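Local coordinates for protein tryptophan synthase alpha chain (Chlamydia trachomatis, PDB 6V82) that probably catalyses the aldol cleavage of indoleglycerol phosphate to indole and glyceraldehyde 3-phosphate, in the last step of tryptophan biosynthesis, at residues 82-85 with 86-90; 230-233 with 234-237. One frame throughout, in Å; residues are numbered along the deposited sequence.

Both contacts are local, each made within one continuous run of the TIM barrel. Interaction 1 comes first along the chain: residues 82-90 close the turn by which helix 73-84 hands over to strand 92-96. Interaction 2 follows much later, at 230-237, where helix 229-236, entered after the last strand 223-226, winds down before helix 241-250. The two lie in series, neither nested nor crossed, with centres about 22 Å apart and nearest atoms about 11 Å apart. They do not touch, yet both rest on helix 25-37, through Ile83, Phe86 and Asn87 in interaction 1 and through Phe230 and Thr234 in interaction 2.

Interaction 1: 82-85 with 86-90; sequences GIRA and FNQEV
Arg84 reaches forward to Asn87, Gln88 and Val90 in the helix-to-strand turn of a TIM barrel, where the chain leaves helix 73-84 and heads for strand 92-96. CB points away from the loop, but a bend at chi2 (-77°) brings the rest back. Arg84 CD then lies 3.6 Å from Asn87 O and against Gln88 CG, so the aliphatic part of the arginine packs on the turn. At the tip, Arg84 NH1 gives hydrogen bonds to Asn87 O at 3.0 Å and to Val90 O at 2.9 Å, and NH2 donates to Val90 O as well. The two nitrogens thus hold one carbonyl end-on, and both acceptors lie at the guanidinium edge, near its plane. Arginine suits the place because its long chain spans the turn and its several N-H groups can serve two carbonyls at once; NH2 also makes a weak bond to Gly116 O.

The backbone turns about Ile83 O, which accepts Phe86 N from above the carbonyl plane and Asn87 N almost end-on, at a C=O...N angle of 160°. Gln88, whose chain is extended beyond CG, lies obliquely to Arg84 and brings its NE2 to Arg84 O at 3.0 Å, tying the loop back to the helix end. Ile83 packs on Ala32 of helix 25-37 and Leu92 of strand 92-96, and Phe86 lies on Lys33 and Ile36 of that helix.

Asn87 fits because its short amide can fold back on the following backbone, here in an Asx turn. Asn87 OD1 accepts Glu89 N at 2.8 Å and Val90 N at 3.0 Å, and these two donors arrive from opposite faces of the amide plane.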
ATOM      1  N   GLY A  82     -22.979  39.777  36.158  1.00 32.35           N
ATOM      2  CA  GLY A  82     -21.920  40.690  36.555  1.00 27.20           C
ATOM      3  C   GLY A  82     -21.887  41.954  35.716  1.00 33.62           C
ATOM      4  O   GLY A  82     -21.595  43.040  36.227  1.00 35.22           O
ATOM      5  N   ILE A  83     -22.187  41.832  34.417  1.00 32.84           N
ATOM      6  CA  ILE A  83     -22.297  43.007  33.552  1.00 31.22           C
ATOM      7  C   ILE A  83     -23.488  43.864  33.962  1.00 31.07           C
ATOM      8  O   ILE A  83     -23.389  45.097  34.032  1.00 34.11           O
ATOM      9  CB  ILE A  83     -22.403  42.576  32.075  1.00 30.96           C
ATOM     10  CG1 ILE A  83     -21.107  41.909  31.618  1.00 27.42           C
ATOM     11  CG2 ILE A  83     -22.762  43.762  31.196  1.00 21.20           C
ATOM     12  CD1 ILE A  83     -21.252  41.181  30.307  1.00 28.15           C
ATOM     13  N   ARG A  84     -24.635  43.230  34.235  1.00 30.94           N
ATOM     14  CA  ARG A  84     -25.830  43.994  34.595  1.00 33.71           C
ATOM     15  C   ARG A  84     -25.725  44.628  35.970  1.00 32.63           C
ATOM     16  O   ARG A  84     -26.429  45.603  36.237  1.00 38.99           O
ATOM     17  CB  ARG A  84     -27.080  43.116  34.526  1.00 29.59           C
ATOM     18  CG  ARG A  84     -27.633  42.958  33.118  1.00 29.78           C
ATOM     19  CD  ARG A  84     -28.392  44.195  32.678  1.00 42.10           C
ATOM     20  NE  ARG A  84     -28.847  44.063  31.293  1.00 49.34           N
ATOM     21  CZ  ARG A  84     -28.258  44.627  30.236  1.00 36.41           C
ATOM     22  NH1 ARG A  84     -27.183  45.400  30.379  1.00 25.48           N
ATOM     23  NH2 ARG A  84     -28.764  44.426  29.029  1.00 28.98           N
ATOM     24  N   ALA A  85     -24.862  44.110  36.846  1.00 30.23           N
ATOM     25  CA  ALA A  85     -24.574  44.792  38.100  1.00 31.59           C
ATOM     26  C   ALA A  85     -23.750  46.056  37.895  1.00 32.04           C
ATOM     27  O   ALA A  85     -23.607  46.849  38.831  1.00 33.04           O
ATOM     28  CB  ALA A  85     -23.848  43.849  39.054  1.00 30.89           C
ATOM     29  N   PHE A  86     -23.202  46.250  36.697  1.00 29.43           N
ATOM     30  CA  PHE A  86     -22.490  47.464  36.337  1.00 35.60           C
ATOM     31  C   PHE A  86     -23.364  48.422  35.535  1.00 37.56           C
ATOM     32  O   PHE A  86     -23.393  49.624  35.811  1.00 32.02           O
ATOM     33  CB  PHE A  86     -21.225  47.109  35.540  1.00 36.17           C
ATOM     34  CG  PHE A  86     -20.480  48.302  35.038  1.00 29.52           C
ATOM     35  CD1 PHE A  86     -19.836  49.155  35.926  1.00 31.78           C
ATOM     36  CD2 PHE A  86     -20.436  48.585  33.684  1.00 31.21           C
ATOM     37  CE1 PHE A  86     -19.148  50.276  35.470  1.00 32.98           C
ATOM     38  CE2 PHE A  86     -19.739  49.699  33.211  1.00 30.43           C
ATOM     39  CZ  PHE A  86     -19.096  50.548  34.106  1.00 35.21           C
ATOM     40  N   ASN A  87     -24.092  47.904  34.549  1.00 35.20           N
ATOM     41  CA  ASN A  87     -24.825  48.745  33.614  1.00 36.11           C
ATOM     42  C   ASN A  87     -26.058  47.980  33.153  1.00 35.09           C
ATOM     43  O   ASN A  87     -25.942  46.858  32.645  1.00 31.81           O
ATOM     44  CB  ASN A  87     -23.932  49.128  32.418  1.00 39.25           C
ATOM     45  CG  ASN A  87     -24.584  50.148  31.485  1.00 40.77           C
ATOM     46  OD1 ASN A  87     -25.677  49.923  30.967  1.00 37.42           O
ATOM     47  ND2 ASN A  87     -23.904  51.271  31.263  1.00 30.64           N
ATOM     48  N   GLN A  88     -27.229  48.593  33.325  1.00 32.80           N
ATOM     49  CA  GLN A  88     -28.497  47.970  32.964  1.00 38.71           C
ATOM     50  C   GLN A  88     -29.184  48.661  31.782  1.00 42.93           C
ATOM     51  O   GLN A  88     -30.378  48.454  31.553  1.00 46.75           O
ATOM     52  CB  GLN A  88     -29.407  47.931  34.194  1.00 37.48           C
ATOM     53  CG  GLN A  88     -28.968  46.863  35.204  1.00 36.10           C
ATOM     54  CD  GLN A  88     -29.576  47.045  36.593  1.00 46.13           C
ATOM     55  OE1 GLN A  88     -30.785  47.240  36.735  1.00 48.31           O
ATOM     56  NE2 GLN A  88     -28.732  46.975  37.628  1.00 45.43           N
ATOM     57  N   GLU A  89     -28.444  49.458  31.013  1.00 40.03           N
ATOM     58  CA  GLU A  89     -28.941  50.147  29.822  1.00 40.63           C
ATOM     59  C   GLU A  89     -28.413  49.551  28.525  1.00 37.51           C
ATOM     60  O   GLU A  89     -29.174  49.379  27.575  1.00 41.11           O
ATOM     61  CB  GLU A  89     -28.549  51.629  29.884  1.00 45.20           C
ATOM     62  CG  GLU A  89     -29.620  52.629  29.472  1.00 63.01           C
ATOM     63  CD  GLU A  89     -29.248  54.075  29.872  1.00 76.12           C
ATOM     64  OE1 GLU A  89     -30.008  54.718  30.650  1.00 76.93           O
ATOM     65  OE2 GLU A  89     -28.178  54.556  29.417  1.00 75.98           O
ATOM     66  N   VAL A  90     -27.120  49.243  28.472  1.00 30.15           N
ATOM     67  CA  VAL A  90     -26.439  48.706  27.298  1.00 30.43           C
ATOM     68  C   VAL A  90     -27.058  47.383  26.865  1.00 33.20           C
ATOM     69  O   VAL A  90     -27.093  46.425  27.649  1.00 32.11           O
ATOM     70  CB  VAL A  90     -24.941  48.526  27.578  1.00 33.05           C
ATOM     71  CG1 VAL A  90     -24.288  47.795  26.442  1.00 30.29           C
ATOM     72  CG2 VAL A  90     -24.283  49.889  27.776  1.00 37.46           C
TER

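Interaction 2: 230-233 with 234-237; sequences FVHQ and TTMD
Phe230 O accepts Thr234 N at 3.1 Å in the usual helical way, but further on the bonding of helix 229-236 weakens: Met236 N reaches His232 O only weakly and also bonds to Gln233 O, while Asp237 N approaches Gln233 O nearly end-on. This short helix follows the last barrel strand and probably corresponds to the one whose N-terminal end faces the substrate phosphate in related alpha subunits.

Two threonines reinforce the fading turns. Each hydroxyl sits between its own backbone N and carbonyl carbon (chi1 71° in Thr234), which aims OG1 back along the helix. Thr234 OG1 donates to Val231 O at 2.7 Å and Thr235 OG1 to His232 O, at a modelled length of 2.5 Å whose exact value is doubtful; both donors lie in the carbonyl plane on a lone pair. His232 O also receives Thr235 N, from above its plane. Threonine is apt here, since its short, branched chain keeps a hydroxyl close to the main chain.

Met236, bent at chi2 and chi3, crosses His232 obliquely. Met236 CG comes within 3.8 Å of His232 NE2, and Met236 SD stands 4.9 Å from the imidazole centroid of His232, 50° off the ring normal, a loose sulfur-aromatic contact. Thr235 OG1 lies over one face of the same ring, toward its rim. The imidazole is steered by Glu58, which bonds to ND1. Gln233, bent at chi2, runs beside Asp237, and its NE2 is bonded to Thr242.

Hydroxyl donors therefore supplement the backbone where amide bonding thins, and the side-chain bonds of His232 to Glu58 and of Gln233 to Thr242 join this helix to helices 57-68 and 241-250.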
ATOM      1  N   PHE A 230     -11.047  43.709  19.711  1.00 43.42           N
ATOM      2  CA  PHE A 230     -11.056  43.618  21.170  1.00 38.05           C
ATOM      3  C   PHE A 230     -10.489  42.284  21.645  1.00 38.26           C
ATOM      4  O   PHE A 230      -9.632  42.244  22.536  1.00 40.90           O
ATOM      5  CB  PHE A 230     -12.479  43.817  21.699  1.00 38.33           C
ATOM      6  CG  PHE A 230     -13.034  45.200  21.455  1.00 40.11           C
ATOM      7  CD1 PHE A 230     -12.255  46.325  21.677  1.00 41.14           C
ATOM      8  CD2 PHE A 230     -14.333  45.371  20.997  1.00 34.68           C
ATOM      9  CE1 PHE A 230     -12.766  47.599  21.451  1.00 41.23           C
ATOM     10  CE2 PHE A 230     -14.849  46.640  20.770  1.00 34.58           C
ATOM     11  CZ  PHE A 230     -14.062  47.756  20.994  1.00 38.33           C
ATOM     12  N   VAL A 231     -10.961  41.179  21.062  1.00 36.95           N
ATOM     13  CA  VAL A 231     -10.444  39.860  21.426  1.00 45.34           C
ATOM     14  C   VAL A 231      -8.938  39.806  21.199  1.00 46.80           C
ATOM     15  O   VAL A 231      -8.169  39.370  22.067  1.00 45.56           O
ATOM     16  CB  VAL A 231     -11.175  38.759  20.632  1.00 44.54           C
ATOM     17  CG1 VAL A 231     -10.429  37.427  20.725  1.00 42.41           C
ATOM     18  CG2 VAL A 231     -12.601  38.611  21.131  1.00 40.69           C
ATOM     19  N   HIS A 232      -8.497  40.264  20.033  1.00 48.08           N
ATOM     20  CA  HIS A 232      -7.073  40.238  19.724  1.00 50.89           C
ATOM     21  C   HIS A 232      -6.278  41.060  20.731  1.00 50.04           C
ATOM     22  O   HIS A 232      -5.171  40.674  21.126  1.00 51.33           O
ATOM     23  CB  HIS A 232      -6.850  40.749  18.305  1.00 44.03           C
ATOM     24  CG  HIS A 232      -5.412  40.885  17.937  1.00 50.32           C
ATOM     25  ND1 HIS A 232      -4.685  39.849  17.391  1.00 52.50           N
ATOM     26  CD2 HIS A 232      -4.562  41.931  18.040  1.00 51.84           C
ATOM     27  CE1 HIS A 232      -3.448  40.253  17.168  1.00 53.79           C
ATOM     28  NE2 HIS A 232      -3.346  41.513  17.555  1.00 55.15           N
ATOM     29  N   GLN A 233      -6.837  42.187  21.175  1.00 49.86           N
ATOM     30  CA  GLN A 233      -6.136  43.029  22.135  1.00 48.16           C
ATOM     31  C   GLN A 233      -5.955  42.324  23.478  1.00 47.79           C
ATOM     32  O   GLN A 233      -4.921  42.506  24.132  1.00 50.38           O
ATOM     33  CB  GLN A 233      -6.878  44.362  22.300  1.00 42.03           C
ATOM     34  CG  GLN A 233      -6.305  45.296  23.360  1.00 45.62           C
ATOM     35  CD  GLN A 233      -4.804  45.544  23.197  1.00 54.70           C
ATOM     36  OE1 GLN A 233      -4.268  45.514  22.089  1.00 55.72           O
ATOM     37  NE2 GLN A 233      -4.122  45.789  24.313  1.00 58.23           N
ATOM     38  N   THR A 234      -6.919  41.496  23.899  1.00 42.84           N
ATOM     39  CA  THR A 234      -6.728  40.790  25.160  1.00 44.85           C
ATOM     40  C   THR A 234      -5.552  39.826  25.082  1.00 51.73           C
ATOM     41  O   THR A 234      -4.993  39.461  26.119  1.00 58.20           O
ATOM     42  CB  THR A 234      -8.007  40.046  25.594  1.00 46.12           C
ATOM     43  OG1 THR A 234      -8.249  38.919  24.746  1.00 45.71           O
ATOM     44  CG2 THR A 234      -9.232  40.974  25.572  1.00 33.72           C
ATOM     45  N   THR A 235      -5.137  39.432  23.882  1.00 53.32           N
ATOM     46  CA  THR A 235      -3.960  38.587  23.734  1.00 59.76           C
ATOM     47  C   THR A 235      -2.657  39.376  23.653  1.00 67.05           C
ATOM     48  O   THR A 235      -1.587  38.798  23.882  1.00 68.65           O
ATOM     49  CB  THR A 235      -4.079  37.708  22.482  1.00 55.74           C
ATOM     50  OG1 THR A 235      -3.883  38.511  21.308  1.00 52.39           O
ATOM     51  CG2 THR A 235      -5.453  37.033  22.425  1.00 52.26           C
ATOM     52  N   MET A 236      -2.714  40.668  23.316  1.00 67.82           N
ATOM     53  CA  MET A 236      -1.511  41.501  23.308  1.00 66.82           C
ATOM     54  C   MET A 236      -1.162  41.962  24.719  1.00 63.54           C
ATOM     55  O   MET A 236      -0.054  41.725  25.217  1.00 60.95           O
ATOM     56  CB  MET A 236      -1.716  42.713  22.392  1.00 68.00           C
ATOM     57  CG  MET A 236      -1.827  42.392  20.919  1.00 76.04           C
ATOM     58  SD  MET A 236      -0.249  41.900  20.204  1.00 91.83           S
ATOM     59  CE  MET A 236       0.705  43.418  20.333  1.00 94.85           C
ATOM     60  N   ASP A 237      -2.106  42.634  25.366  1.00 61.22           N
ATOM     61  CA  ASP A 237      -1.957  43.117  26.734  1.00 65.23           C
ATOM     62  C   ASP A 237      -3.356  43.057  27.319  1.00 63.64           C
ATOM     63  O   ASP A 237      -4.231  43.818  26.894  1.00 62.32           O
ATOM     64  CB  ASP A 237      -1.388  44.537  26.768  1.00 67.57           C
ATOM     65  CG  ASP A 237      -1.276  45.100  28.176  1.00 71.61           C
ATOM     66  OD1 ASP A 237      -1.616  44.393  29.151  1.00 72.73           O
ATOM     67  OD2 ASP A 237      -0.837  46.266  28.305  1.00 74.92           O
TER